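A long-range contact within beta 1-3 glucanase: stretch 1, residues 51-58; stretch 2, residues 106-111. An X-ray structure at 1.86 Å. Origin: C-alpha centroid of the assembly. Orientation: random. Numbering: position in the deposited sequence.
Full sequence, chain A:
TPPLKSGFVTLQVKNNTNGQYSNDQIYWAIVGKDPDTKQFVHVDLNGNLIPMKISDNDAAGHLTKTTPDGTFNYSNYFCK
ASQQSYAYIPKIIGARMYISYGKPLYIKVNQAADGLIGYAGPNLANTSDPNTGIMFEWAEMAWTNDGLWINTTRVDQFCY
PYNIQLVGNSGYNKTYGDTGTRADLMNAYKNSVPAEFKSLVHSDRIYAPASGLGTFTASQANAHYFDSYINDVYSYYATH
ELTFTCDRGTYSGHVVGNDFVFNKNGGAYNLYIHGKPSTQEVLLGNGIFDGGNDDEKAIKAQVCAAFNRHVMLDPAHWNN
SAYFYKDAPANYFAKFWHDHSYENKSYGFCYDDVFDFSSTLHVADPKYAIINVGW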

# COMPACT_ATOMS: atom_id res chain seq x y z
N PRO A 51 4.03 -23.87 -2.01
CA PRO A 51 3.34 -23.64 -0.73
C PRO A 51 4.31 -23.31 0.40
O PRO A 51 5.35 -23.95 0.52
CB PRO A 51 2.64 -24.97 -0.46
CG PRO A 51 2.44 -25.56 -1.82
CD PRO A 51 3.68 -25.18 -2.58
N MET A 52 3.99 -22.29 1.20
CA MET A 52 4.78 -22.06 2.40
C MET A 52 4.50 -23.16 3.41
O MET A 52 3.35 -23.58 3.60
CB MET A 52 4.47 -20.70 3.03
CG MET A 52 4.86 -19.50 2.21
SD MET A 52 4.54 -18.01 3.17
CE MET A 52 4.66 -16.77 1.88
N LYS A 53 5.55 -23.62 4.06
CA LYS A 53 5.42 -24.56 5.16
C LYS A 53 6.22 -24.08 6.37
O LYS A 53 7.37 -23.63 6.21
CB LYS A 53 5.87 -25.96 4.72
CG LYS A 53 7.27 -26.02 4.14
CD LYS A 53 7.58 -27.44 3.69
CE LYS A 53 8.50 -27.48 2.48
NZ LYS A 53 9.93 -27.14 2.77
N ILE A 54 5.63 -24.18 7.56
CA ILE A 54 6.29 -23.79 8.81
C ILE A 54 7.74 -24.28 8.91
O ILE A 54 8.59 -23.63 9.52
CB ILE A 54 5.51 -24.30 10.04
CG1 ILE A 54 6.01 -23.63 11.31
CG2 ILE A 54 5.60 -25.82 10.18
CD1 ILE A 54 5.45 -22.25 11.50
N SER A 55 8.04 -25.41 8.29
CA SER A 55 9.38 -25.98 8.35
C SER A 55 10.41 -25.16 7.57
O SER A 55 11.61 -25.37 7.71
CB SER A 55 9.33 -27.43 7.84
OG SER A 55 8.30 -27.62 6.88
N ASP A 56 9.95 -24.21 6.76
CA ASP A 56 10.85 -23.37 5.97
C ASP A 56 11.75 -22.47 6.82
O ASP A 56 12.84 -22.10 6.39
CB ASP A 56 10.05 -22.53 4.97
CG ASP A 56 9.52 -23.35 3.81
OD1 ASP A 56 10.23 -24.30 3.41
OD2 ASP A 56 8.41 -23.05 3.31
N ASN A 57 11.29 -22.13 8.02
CA ASN A 57 12.08 -21.30 8.93
C ASN A 57 13.41 -21.95 9.31
O ASN A 57 14.40 -21.26 9.57
CB ASN A 57 11.28 -20.99 10.20
CG ASN A 57 10.07 -20.11 9.94
OD1 ASN A 57 10.07 -19.28 9.02
ND2 ASN A 57 9.04 -20.29 10.74
N ASP A 58 13.45 -23.27 9.33
CA ASP A 58 14.62 -24.00 9.83
C ASP A 58 15.39 -24.76 8.76
O ASP A 58 16.47 -25.28 9.02
CB ASP A 58 14.20 -24.99 10.92
CG ASP A 58 13.56 -24.31 12.11
OD1 ASP A 58 14.12 -23.30 12.58
OD2 ASP A 58 12.50 -24.80 12.57
N TYR A 106 13.88 -10.64 6.94
CA TYR A 106 13.62 -11.81 7.78
C TYR A 106 12.12 -12.07 7.86
O TYR A 106 11.40 -11.39 8.60
CB TYR A 106 14.17 -11.61 9.18
CG TYR A 106 15.65 -11.35 9.26
CD1 TYR A 106 16.56 -12.40 9.31
CD2 TYR A 106 16.14 -10.06 9.33
CE1 TYR A 106 17.92 -12.17 9.40
CE2 TYR A 106 17.50 -9.81 9.42
CZ TYR A 106 18.39 -10.87 9.46
OH TYR A 106 19.73 -10.61 9.55
N ILE A 107 11.64 -13.05 7.10
CA ILE A 107 10.23 -13.38 7.07
C ILE A 107 9.94 -14.67 7.85
O ILE A 107 10.43 -15.74 7.48
CB ILE A 107 9.73 -13.53 5.61
CG1 ILE A 107 9.82 -12.18 4.88
CG2 ILE A 107 8.33 -14.10 5.58
CD1 ILE A 107 9.45 -12.24 3.41
N LYS A 108 9.15 -14.56 8.91
CA LYS A 108 8.76 -15.70 9.74
C LYS A 108 7.49 -16.39 9.23
O LYS A 108 6.42 -15.79 9.21
CB LYS A 108 8.54 -15.24 11.19
CG LYS A 108 8.30 -16.36 12.21
CD LYS A 108 9.60 -17.09 12.53
CE LYS A 108 9.51 -17.87 13.84
NZ LYS A 108 10.87 -18.34 14.26
N VAL A 109 7.60 -17.66 8.84
CA VAL A 109 6.41 -18.42 8.44
C VAL A 109 5.70 -18.91 9.71
O VAL A 109 6.36 -19.28 10.68
CB VAL A 109 6.75 -19.63 7.53
CG1 VAL A 109 5.46 -20.34 7.09
CG2 VAL A 109 7.55 -19.19 6.32
N ASN A 110 4.38 -18.91 9.69
CA ASN A 110 3.60 -19.22 10.89
C ASN A 110 2.29 -19.95 10.61
O ASN A 110 2.15 -20.63 9.59
CB ASN A 110 3.32 -17.93 11.66
CG ASN A 110 2.60 -16.88 10.82
OD1 ASN A 110 1.78 -17.21 9.95
ND2 ASN A 110 2.90 -15.62 11.07
N GLN A 111 1.35 -19.80 11.55
CA GLN A 111 -0.06 -20.16 11.37
C GLN A 111 -0.94 -19.00 11.86
O GLN A 111 -0.82 -18.56 13.01
CB GLN A 111 -0.42 -21.46 12.12
CG GLN A 111 -1.94 -21.60 12.32
CD GLN A 111 -2.37 -22.80 13.15
OE1 GLN A 111 -1.94 -23.93 12.91
NE2 GLN A 111 -3.25 -22.56 14.13

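The contact between residues 51-58 and 106-111 is small, burying 322 Å² in all, and it centres on two residues, Asn-57 and Val-109. Its polar component is a pair of hydrogen bonds between the side-chain amide of Asn-57 and the backbone of Val-109. The amide nitrogen of Val-109 donates to Asn-57 OD1 (N to OD1 3.0 Å, 166° at the hydrogen), while Asn-57 ND2 donates to the carbonyl oxygen of Val-109 (ND2 to O 2.9 Å, 158°). Both bonds are nearly straight. An asparagine suits this place because its carboxamide offers an acceptor and a donor side by side, and so can satisfy both the NH and the CO of one strand residue, much as a neighbouring strand would. The m rotamer of Asn-57, with its CA-to-CB bond directed toward the second stretch, carries the amide to the strand. The same amide packs against the aliphatic part of Lys-108, with Asn-57 ND2 3.7 Å from Lys-108 CD.

The apolar component is organised around Val-109, which is buried and has 110 Å² covered by the first stretch, more than any other residue here. Its side chain, in the t rotamer, points toward that stretch and rests among atoms of several residues. Val-109 CG1 lies 4.2 Å from Met-52 CB and 3.9 Å from Lys-53 C, and Val-109 CG2 lies 4.4 Å from Asp-56 CB. A short branched side chain fits this setting, since its two methyls reach both the segment before the 3-10 turn and the turn itself. Ile-54 leaves its backbone sideways, yet its end extends to the strand: CD1 comes within 3.2 Å of Val-109 O, a close van der Waals approach, and 3.6 Å of Asn-110 CA.

The first stretch is folded compactly where it makes these contacts, and residues 54-57 form a 3-10 segment. Asp-56 N donates to Lys-53 O (2.7 Å), and a weak bond joins Asn-57 N to Ile-54 O (3.4 Å). Asp-56 adds side-chain ties to Lys-53: OD2 accepts from the backbone N of Lys-53 at 3.0 Å, and OD1 forms a salt bridge with Lys-53 NZ at 2.9 Å. The CA-to-CB bond of Lys-53 points away from the second stretch, and its exposed chain, with chi1 p and chi2 t, runs out fairly extended to the carboxylate of Asp-56. Asp-56 thus closes the turn with its carboxylate while its CB packs against Val-109, joining local structure to the long-range contact.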